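Long-range contacts in heavy metal cation tricomponent efflux pump ZneA(CzcA-like) (Cupriavidus metallidurans, PDB 4K0J), which probably exports zinc from the cell as a Zn(II)/proton antiporter of the resistance-nodulation-cell division (RND) family: residues M184-P189 with R757-S762; D148-S153 with L179-M184; T46-T51 with L90-V95. One frame throughout, in Å; residues are numbered along the deposited sequence.

Contact 1 of 3, residues M184-P189 with R757-S762; sequences MLEFDP and RFIGSS
F187 and F758 pair across two parallel strands, and this is a tightly packed part of the contact. Their CA atoms are 4.2 Å apart, and both side chains start out on the same face of the sheet. CB of F187 meets the edge of the F758 ring, in its plane, 3.4 Å from F758 CD1. CG of P189 lies over one face of that ring, 3.7 Å from its centroid, in a CH-pi contact offset toward the rim. The F187 ring carries CD1 of L185, two residues earlier, over the centre of one face. L192 and L772 also touch F758, and I202 of helix 199-208 touches F187.

The backbones are stitched by F187 N to R757 O (2.9 Å) and I759 N to F187 O (2.9 Å). A weaker bond runs from R757 N to L185 O (3.3 Å).

The face of E186 and R757 is also packed, but more polar. With chi1 68°, R757 CG lies between the backbone N and carbonyl carbon, and the chain runs extended to NE. M184 SD lies 3.6 Å from both NE and NH1 of R757, and M184 CE sits at the guanidinium edge, 3.4 Å from NH1. E186 and I759 cross at a slant, with CB and OE1 of E186 touching I759 CG1. E186 OE1 also forms a salt bridge with R259.

The loose side is the type II turn from I759 to S762, where G760 and S761 are exposed, as is D188.

The pairing joins strands 182-187 and 750-758 in a four-stranded mixed sheet, consistent with the docking domain of RND pumps.

Contact 2 of 3, residues D148-S153 with L179-M184; sequences DLRELS and LTTQFM
S153 and L179 make the first polar link of this contact. The backbone N of L179 probably donates to S153 OG. The same hydroxyl probably donates to L149 O, one turn back in its own helix. Both bonds are modelled as very short, and at this resolution their exact lengths should not be relied on. With chi1 -63°, S153 OG sits beside its own backbone N, anti to the carbonyl carbon. L149 O also takes the helical bond from S153 N (2.9 Å).

The second polar link is between side chains. R150 NE donates to T181 OG1 over 3.2 Å, with an N-H...O angle of 164°. The hydroxyl lies at the edge of the guanidinium, in its plane. The R150 chain leaves with CG anti to the backbone N and then bends at chi2. The two side chains cross at about a right angle. T181 OG1 also touches R150 CG at 3.4 Å, and it has a weak hydrogen bond with E154.

The apolar packing of L179 on L149 and R150 carries much of the buried surface. CD1 of L179 lies 4.3 Å from L149 CB, and also 4.1 Å from R150 N. L149 also touches D278 and I280, while L179 also touches R267.

The contact joins the start of helix 149-164, probably in the porter region as in RND pumps, to the segment entering strand 182-187 of the probable docking domain. The chemistry implies a division of labour. L179 supplies much of the buried area. The nearly straight, in-plane bond from R150 NE to T181 OG1 adds direction, and the S153 hydroxyl probably adds a second polar tie.

Contact 3 of 3, residues T46-T51 with L90-V95; sequences TSQVVT and LSLITV
V49 and I93 face each other in a hydrogen-bonded antiparallel pair, their side chains side by side and pointing the same way. With chi1 37°, V49 CG1 takes the crowded position between the backbone N and carbonyl carbon. This brings it to 3.5 Å from I93 CB. I93 CG2 also approaches V49 CG1. V49 N bonds to I93 O (2.9 Å) and I93 N to V49 O.

Q48, V50, L92 and T94 occupy the other face. Q48 extends beyond CG and lies alongside L92 and T94. The V50 side chain crosses that of L90 at a slant. V50 CG1, anti to the backbone N (chi1 -163°), meets L90 CD1 at 3.9 Å. At the far end T46 OG1 donates to V95 O (3.1 Å) from above the carbonyl plane, while S47 N bonds the same oxygen nearly along the C=O axis.

The pair belongs to an antiparallel sheet that is probably part of the porter domain, as in RND pumps. On helix 62-73, T51 meets I65 and L69, I93 meets L69, and V95 meets I73. V49 touches P125. T46, Q48 and T94 touch K659 of helix 653-660. In the sheet, strand 126-127 flanks 46-52 and strand 79-87 flanks 90-97.

Overall arrangement
The ranges of contacts 1 and 2 overlap at M184, which takes part in contact 1 but not in contact 2. Their centres are 20 Å apart. In contact 2, segment 179-184 touches helix 149-164 just before its strand enters the mixed sheet. Contact 1 pairs the far end of that strand with strand 750-758, from a distant part of the sequence. Contact 3 belongs to a different, antiparallel sheet. Its centre is 35 Å from that of contact 1 and 29 Å from that of contact 2. Nearest atoms are about 18 and 16 Å away, so it touches neither. The centre of contact 3 lies about 20 Å from the chain centre, against 35 Å for contact 2 and 47 Å for contact 1.

Contact 1 of 3, residues M184-P189 with R757-S762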
loop_
_atom_site.group_PDB
_atom_site.type_symbol
_atom_site.label_atom_id
_atom_site.label_comp_id
_atom_site.label_asym_id
_atom_site.label_seq_id
_atom_site.Cartn_x
_atom_site.Cartn_y
_atom_site.Cartn_z
ATOM N N MET C 184 40.053 -23.105 7.074
ATOM C CA MET C 184 41.073 -22.118 7.407
ATOM C C MET C 184 42.503 -22.640 7.444
ATOM O O MET C 184 42.787 -23.696 8.014
ATOM C CB MET C 184 40.731 -21.399 8.715
ATOM C CG MET C 184 40.657 -22.295 9.935
ATOM S SD MET C 184 40.146 -21.372 11.396
ATOM C CE MET C 184 40.468 -22.568 12.688
ATOM N N LEU C 185 43.393 -21.881 6.814
ATOM C CA LEU C 185 44.823 -22.122 6.906
ATOM C C LEU C 185 45.351 -21.321 8.079
ATOM O O LEU C 185 44.974 -20.165 8.268
ATOM C CB LEU C 185 45.526 -21.690 5.617
ATOM C CG LEU C 185 47.045 -21.879 5.481
ATOM C CD1 LEU C 185 47.830 -20.694 6.031
ATOM C CD2 LEU C 185 47.510 -23.174 6.134
ATOM N N GLU C 186 46.232 -21.933 8.860
ATOM C CA GLU C 186 46.797 -21.270 10.026
ATOM C C GLU C 186 48.236 -20.809 9.779
ATOM O O GLU C 186 49.193 -21.530 10.070
ATOM C CB GLU C 186 46.701 -22.184 11.245
ATOM C CG GLU C 186 45.275 -22.628 11.536
ATOM C CD GLU C 186 45.129 -23.307 12.883
ATOM O OE1 GLU C 186 46.113 -23.909 13.366
ATOM O OE2 GLU C 186 44.026 -23.232 13.467
ATOM N N PHE C 187 48.362 -19.597 9.241
ATOM C CA PHE C 187 49.650 -19.010 8.868
ATOM C C PHE C 187 50.681 -18.938 9.992
ATOM O O PHE C 187 50.346 -18.772 11.167
ATOM C CB PHE C 187 49.451 -17.596 8.316
ATOM C CG PHE C 187 49.142 -17.547 6.854
ATOM C CD1 PHE C 187 50.113 -17.860 5.916
ATOM C CD2 PHE C 187 47.888 -17.170 6.411
ATOM C CE1 PHE C 187 49.832 -17.811 4.558
ATOM C CE2 PHE C 187 47.601 -17.118 5.056
ATOM C CZ PHE C 187 48.574 -17.438 4.130
ATOM N N ASP C 188 51.944 -19.061 9.601
ATOM C CA ASP C 188 53.066 -18.751 10.469
ATOM C C ASP C 188 53.936 -17.755 9.718
ATOM O O ASP C 188 54.689 -18.138 8.822
ATOM C CB ASP C 188 53.868 -20.007 10.805
ATOM C CG ASP C 188 55.077 -19.711 11.674
ATOM O OD1 ASP C 188 54.994 -18.796 12.518
ATOM O OD2 ASP C 188 56.110 -20.393 11.511
ATOM N N PRO C 189 53.828 -16.467 10.079
ATOM C CA PRO C 189 54.498 -15.343 9.408
ATOM C C PRO C 189 56.014 -15.509 9.274
ATOM O O PRO C 189 56.640 -14.738 8.545
ATOM C CB PRO C 189 54.176 -14.155 10.319
ATOM C CG PRO C 189 52.904 -14.533 10.987
ATOM C CD PRO C 189 52.996 -16.015 11.207
ATOM N N ARG C 757 44.216 -16.921 8.410
ATOM C CA ARG C 757 44.628 -16.210 9.609
ATOM C C ARG C 757 45.842 -16.870 10.260
ATOM O O ARG C 757 46.048 -18.078 10.129
ATOM C CB ARG C 757 43.475 -16.125 10.610
ATOM C CG ARG C 757 43.079 -17.456 11.228
ATOM C CD ARG C 757 42.136 -17.251 12.405
ATOM N NE ARG C 757 41.730 -18.512 13.017
ATOM C CZ ARG C 757 40.928 -18.607 14.074
ATOM N NH1 ARG C 757 40.612 -19.798 14.567
ATOM N NH2 ARG C 757 40.443 -17.511 14.641
ATOM N N PHE C 758 46.640 -16.063 10.956
ATOM C CA PHE C 758 47.804 -16.549 11.686
ATOM C C PHE C 758 47.381 -17.528 12.765
ATOM O O PHE C 758 46.257 -17.464 13.267
ATOM C CB PHE C 758 48.553 -15.382 12.328
ATOM C CG PHE C 758 49.006 -14.341 11.348
ATOM C CD1 PHE C 758 49.455 -14.701 10.090
ATOM C CD2 PHE C 758 48.974 -12.998 11.682
ATOM C CE1 PHE C 758 49.874 -13.739 9.177
ATOM C CE2 PHE C 758 49.392 -12.033 10.777
ATOM C CZ PHE C 758 49.843 -12.405 9.519
ATOM N N ILE C 759 48.288 -18.428 13.123
ATOM C CA ILE C 759 47.998 -19.448 14.125
ATOM C C ILE C 759 47.941 -18.830 15.519
ATOM O O ILE C 759 48.400 -17.706 15.730
ATOM C CB ILE C 759 49.050 -20.585 14.093
ATOM C CG1 ILE C 759 48.475 -21.879 14.682
ATOM C CG2 ILE C 759 50.341 -20.154 14.791
ATOM C CD1 ILE C 759 49.395 -23.076 14.556
ATOM N N GLY C 760 47.364 -19.563 16.466
ATOM C CA GLY C 760 47.315 -19.118 17.844
ATOM C C GLY C 760 48.715 -18.945 18.395
ATOM O O GLY C 760 49.672 -19.488 17.841
ATOM N N SER C 761 48.831 -18.180 19.476
ATOM C CA SER C 761 50.120 -17.882 20.099
ATOM C C SER C 761 51.072 -17.118 19.175
ATOM O O SER C 761 52.259 -16.982 19.470
ATOM C CB SER C 761 50.792 -19.155 20.634
ATOM O OG SER C 761 51.277 -19.967 19.576
ATOM N N SER C 762 50.546 -16.628 18.055
ATOM C CA SER C 762 51.280 -15.713 17.188
ATOM C C SER C 762 50.640 -14.340 17.315
ATOM O O SER C 762 51.200 -13.333 16.881
ATOM C CB SER C 762 51.241 -16.188 15.733
ATOM O OG SER C 762 51.811 -15.230 14.855
#

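Contact 2 of 3, residues D148-S153 with L179-M184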
loop_
_atom_site.group_PDB
_atom_site.type_symbol
_atom_site.label_atom_id
_atom_site.label_comp_id
_atom_site.label_asym_id
_atom_site.label_seq_id
_atom_site.Cartn_x
_atom_site.Cartn_y
_atom_site.Cartn_z
ATOM N N ASP C 148 27.847 -34.710 18.163
ATOM C CA ASP C 148 28.693 -33.615 18.624
ATOM C C ASP C 148 28.182 -32.267 18.147
ATOM O O ASP C 148 27.547 -32.172 17.100
ATOM C CB ASP C 148 30.127 -33.826 18.158
ATOM C CG ASP C 148 30.216 -34.112 16.678
ATOM O OD1 ASP C 148 29.922 -35.259 16.279
ATOM O OD2 ASP C 148 30.581 -33.189 15.918
ATOM N N LEU C 149 28.483 -31.226 18.919
ATOM C CA LEU C 149 27.936 -29.891 18.698
ATOM C C LEU C 149 28.111 -29.344 17.275
ATOM O O LEU C 149 27.299 -28.543 16.815
ATOM C CB LEU C 149 28.515 -28.909 19.718
ATOM C CG LEU C 149 27.747 -27.597 19.869
ATOM C CD1 LEU C 149 26.324 -27.877 20.312
ATOM C CD2 LEU C 149 28.441 -26.664 20.835
ATOM N N ARG C 150 29.159 -29.770 16.578
ATOM C CA ARG C 150 29.349 -29.345 15.197
ATOM C C ARG C 150 28.300 -30.014 14.307
ATOM O O ARG C 150 27.668 -29.359 13.471
ATOM C CB ARG C 150 30.776 -29.638 14.711
ATOM C CG ARG C 150 31.067 -29.188 13.270
ATOM C CD ARG C 150 30.921 -30.338 12.256
ATOM N NE ARG C 150 31.121 -29.909 10.871
ATOM C CZ ARG C 150 31.191 -30.740 9.831
ATOM N NH1 ARG C 150 31.082 -32.049 10.023
ATOM N NH2 ARG C 150 31.374 -30.270 8.600
ATOM N N GLU C 151 28.109 -31.318 14.499
ATOM C CA GLU C 151 27.096 -32.064 13.753
ATOM C C GLU C 151 25.701 -31.513 14.010
ATOM O O GLU C 151 24.907 -31.346 13.084
ATOM C CB GLU C 151 27.150 -33.554 14.088
ATOM C CG GLU C 151 28.393 -34.250 13.564
ATOM C CD GLU C 151 28.235 -35.758 13.484
ATOM O OE1 GLU C 151 28.365 -36.314 12.372
ATOM O OE2 GLU C 151 27.989 -36.390 14.532
ATOM N N LEU C 152 25.414 -31.213 15.271
ATOM C CA LEU C 152 24.150 -30.588 15.634
ATOM C C LEU C 152 24.024 -29.197 15.030
ATOM O O LEU C 152 22.923 -28.740 14.728
ATOM C CB LEU C 152 24.001 -30.519 17.150
ATOM C CG LEU C 152 23.962 -31.888 17.817
ATOM C CD1 LEU C 152 23.528 -31.760 19.268
ATOM C CD2 LEU C 152 23.042 -32.822 17.043
ATOM N N SER C 153 25.157 -28.526 14.848
ATOM C CA SER C 153 25.146 -27.199 14.254
ATOM C C SER C 153 24.772 -27.275 12.787
ATOM O O SER C 153 23.943 -26.495 12.321
ATOM C CB SER C 153 26.496 -26.507 14.417
ATOM O OG SER C 153 26.795 -26.306 15.785
ATOM N N LEU C 179 28.235 -24.393 16.383
ATOM C CA LEU C 179 29.476 -23.993 15.735
ATOM C C LEU C 179 29.346 -23.943 14.224
ATOM O O LEU C 179 29.171 -24.977 13.580
ATOM C CB LEU C 179 30.588 -24.980 16.083
ATOM C CG LEU C 179 30.857 -25.294 17.553
ATOM C CD1 LEU C 179 31.520 -26.650 17.668
ATOM C CD2 LEU C 179 31.718 -24.210 18.186
ATOM N N THR C 180 29.443 -22.746 13.654
ATOM C CA THR C 180 29.524 -22.625 12.205
ATOM C C THR C 180 30.897 -23.129 11.767
ATOM O O THR C 180 31.896 -22.894 12.444
ATOM C CB THR C 180 29.308 -21.181 11.734
ATOM O OG1 THR C 180 30.337 -20.352 12.271
ATOM C CG2 THR C 180 27.972 -20.656 12.217
ATOM N N THR C 181 30.939 -23.839 10.648
ATOM C CA THR C 181 32.159 -24.507 10.211
ATOM C C THR C 181 32.806 -23.772 9.046
ATOM O O THR C 181 32.147 -23.460 8.053
ATOM C CB THR C 181 31.874 -25.972 9.792
ATOM O OG1 THR C 181 31.324 -26.698 10.899
ATOM C CG2 THR C 181 33.147 -26.663 9.320
ATOM N N GLN C 182 34.099 -23.496 9.163
ATOM C CA GLN C 182 34.818 -22.831 8.082
ATOM C C GLN C 182 36.119 -23.540 7.747
ATOM O O GLN C 182 36.607 -24.360 8.523
ATOM C CB GLN C 182 35.064 -21.355 8.408
ATOM C CG GLN C 182 35.757 -21.091 9.725
ATOM C CD GLN C 182 35.740 -19.622 10.087
ATOM O OE1 GLN C 182 36.557 -19.152 10.885
ATOM N NE2 GLN C 182 34.803 -18.882 9.498
ATOM N N PHE C 183 36.653 -23.227 6.571
ATOM C CA PHE C 183 37.921 -23.771 6.101
ATOM C C PHE C 183 38.974 -22.720 6.403
ATOM O O PHE C 183 38.809 -21.558 6.035
ATOM C CB PHE C 183 37.881 -24.007 4.584
ATOM C CG PHE C 183 36.987 -25.140 4.149
ATOM C CD1 PHE C 183 37.508 -26.208 3.435
ATOM C CD2 PHE C 183 35.632 -25.133 4.432
ATOM C CE1 PHE C 183 36.698 -27.251 3.019
ATOM C CE2 PHE C 183 34.815 -26.174 4.023
ATOM C CZ PHE C 183 35.349 -27.233 3.313
ATOM N N MET C 184 40.053 -23.105 7.074
ATOM C CA MET C 184 41.073 -22.118 7.407
ATOM C C MET C 184 42.503 -22.640 7.444
ATOM O O MET C 184 42.787 -23.696 8.014
ATOM C CB MET C 184 40.731 -21.399 8.715
ATOM C CG MET C 184 40.657 -22.295 9.935
ATOM S SD MET C 184 40.146 -21.372 11.396
ATOM C CE MET C 184 40.468 -22.568 12.688
#

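Contact 3 of 3, residues T46-T51 with L90-V95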
loop_
_atom_site.group_PDB
_atom_site.type_symbol
_atom_site.label_atom_id
_atom_site.label_comp_id
_atom_site.label_asym_id
_atom_site.label_seq_id
_atom_site.Cartn_x
_atom_site.Cartn_y
_atom_site.Cartn_z
ATOM N N THR C 46 6.953 -1.207 15.638
ATOM C CA THR C 46 8.383 -0.910 15.671
ATOM C C THR C 46 9.181 -1.670 14.618
ATOM O O THR C 46 8.749 -2.709 14.122
ATOM C CB THR C 46 8.990 -1.209 17.056
ATOM O OG1 THR C 46 10.415 -1.097 16.983
ATOM C CG2 THR C 46 8.624 -2.615 17.513
ATOM N N SER C 47 10.350 -1.140 14.285
ATOM C CA SER C 47 11.255 -1.799 13.358
ATOM C C SER C 47 12.666 -1.276 13.568
ATOM O O SER C 47 12.864 -0.086 13.827
ATOM C CB SER C 47 10.816 -1.571 11.914
ATOM O OG SER C 47 11.601 -2.342 11.028
ATOM N N GLN C 48 13.647 -2.166 13.473
ATOM C CA GLN C 48 15.041 -1.778 13.676
ATOM C C GLN C 48 15.927 -2.082 12.464
ATOM O O GLN C 48 15.722 -3.072 11.751
ATOM C CB GLN C 48 15.619 -2.394 14.961
ATOM C CG GLN C 48 15.102 -3.792 15.280
ATOM C CD GLN C 48 15.822 -4.439 16.449
ATOM O OE1 GLN C 48 16.757 -3.867 17.007
ATOM N NE2 GLN C 48 15.391 -5.643 16.823
ATOM N N VAL C 49 16.898 -1.201 12.233
ATOM C CA VAL C 49 17.866 -1.362 11.151
ATOM C C VAL C 49 19.228 -1.820 11.674
ATOM O O VAL C 49 19.749 -1.281 12.649
ATOM C CB VAL C 49 18.013 -0.070 10.299
ATOM C CG1 VAL C 49 17.932 1.167 11.166
ATOM C CG2 VAL C 49 19.320 -0.081 9.510
ATOM N N VAL C 50 19.790 -2.827 11.015
ATOM C CA VAL C 50 21.036 -3.424 11.456
ATOM C C VAL C 50 22.158 -3.130 10.469
ATOM O O VAL C 50 22.164 -3.645 9.348
ATOM C CB VAL C 50 20.895 -4.949 11.601
ATOM C CG1 VAL C 50 22.025 -5.509 12.443
ATOM C CG2 VAL C 50 19.552 -5.295 12.215
ATOM N N THR C 51 23.097 -2.285 10.887
ATOM C CA THR C 51 24.313 -2.064 10.120
ATOM C C THR C 51 25.420 -2.867 10.779
ATOM O O THR C 51 26.029 -2.415 11.748
ATOM C CB THR C 51 24.724 -0.577 10.087
ATOM O OG1 THR C 51 23.597 0.238 9.744
ATOM C CG2 THR C 51 25.821 -0.362 9.061
ATOM N N LEU C 90 28.555 -3.903 15.416
ATOM C CA LEU C 90 27.417 -3.285 14.741
ATOM C C LEU C 90 26.885 -1.950 15.262
ATOM O O LEU C 90 27.241 -1.467 16.334
ATOM C CB LEU C 90 26.242 -4.267 14.715
ATOM C CG LEU C 90 25.391 -4.295 15.982
ATOM C CD1 LEU C 90 24.109 -5.041 15.726
ATOM C CD2 LEU C 90 26.136 -4.932 17.132
ATOM N N SER C 91 26.000 -1.380 14.451
ATOM C CA SER C 91 25.153 -0.260 14.825
ATOM C C SER C 91 23.713 -0.662 14.561
ATOM O O SER C 91 23.322 -0.840 13.406
ATOM C CB SER C 91 25.470 0.951 13.964
ATOM O OG SER C 91 24.294 1.709 13.743
ATOM N N LEU C 92 22.926 -0.818 15.620
ATOM C CA LEU C 92 21.516 -1.161 15.447
ATOM C C LEU C 92 20.603 -0.034 15.918
ATOM O O LEU C 92 20.696 0.436 17.056
ATOM C CB LEU C 92 21.158 -2.507 16.099
ATOM C CG LEU C 92 21.110 -2.704 17.611
ATOM C CD1 LEU C 92 20.406 -4.000 17.932
ATOM C CD2 LEU C 92 22.502 -2.724 18.179
ATOM N N ILE C 93 19.729 0.410 15.022
ATOM C CA ILE C 93 18.876 1.555 15.303
ATOM C C ILE C 93 17.426 1.136 15.427
ATOM O O ILE C 93 16.861 0.581 14.492
ATOM C CB ILE C 93 18.995 2.613 14.196
ATOM C CG1 ILE C 93 20.379 3.269 14.229
ATOM C CG2 ILE C 93 17.888 3.642 14.321
ATOM C CD1 ILE C 93 20.612 4.268 13.119
ATOM N N THR C 94 16.827 1.393 16.584
ATOM C CA THR C 94 15.434 1.034 16.813
ATOM C C THR C 94 14.521 2.226 16.550
ATOM O O THR C 94 14.777 3.325 17.037
ATOM C CB THR C 94 15.212 0.512 18.249
ATOM O OG1 THR C 94 15.906 -0.728 18.421
ATOM C CG2 THR C 94 13.736 0.286 18.519
ATOM N N VAL C 95 13.467 2.010 15.763
ATOM C CA VAL C 95 12.455 3.043 15.560
ATOM C C VAL C 95 11.073 2.527 15.908
ATOM O O VAL C 95 10.625 1.535 15.344
ATOM C CB VAL C 95 12.421 3.557 14.110
ATOM C CG1 VAL C 95 11.188 4.431 13.890
ATOM C CG2 VAL C 95 13.682 4.333 13.796
#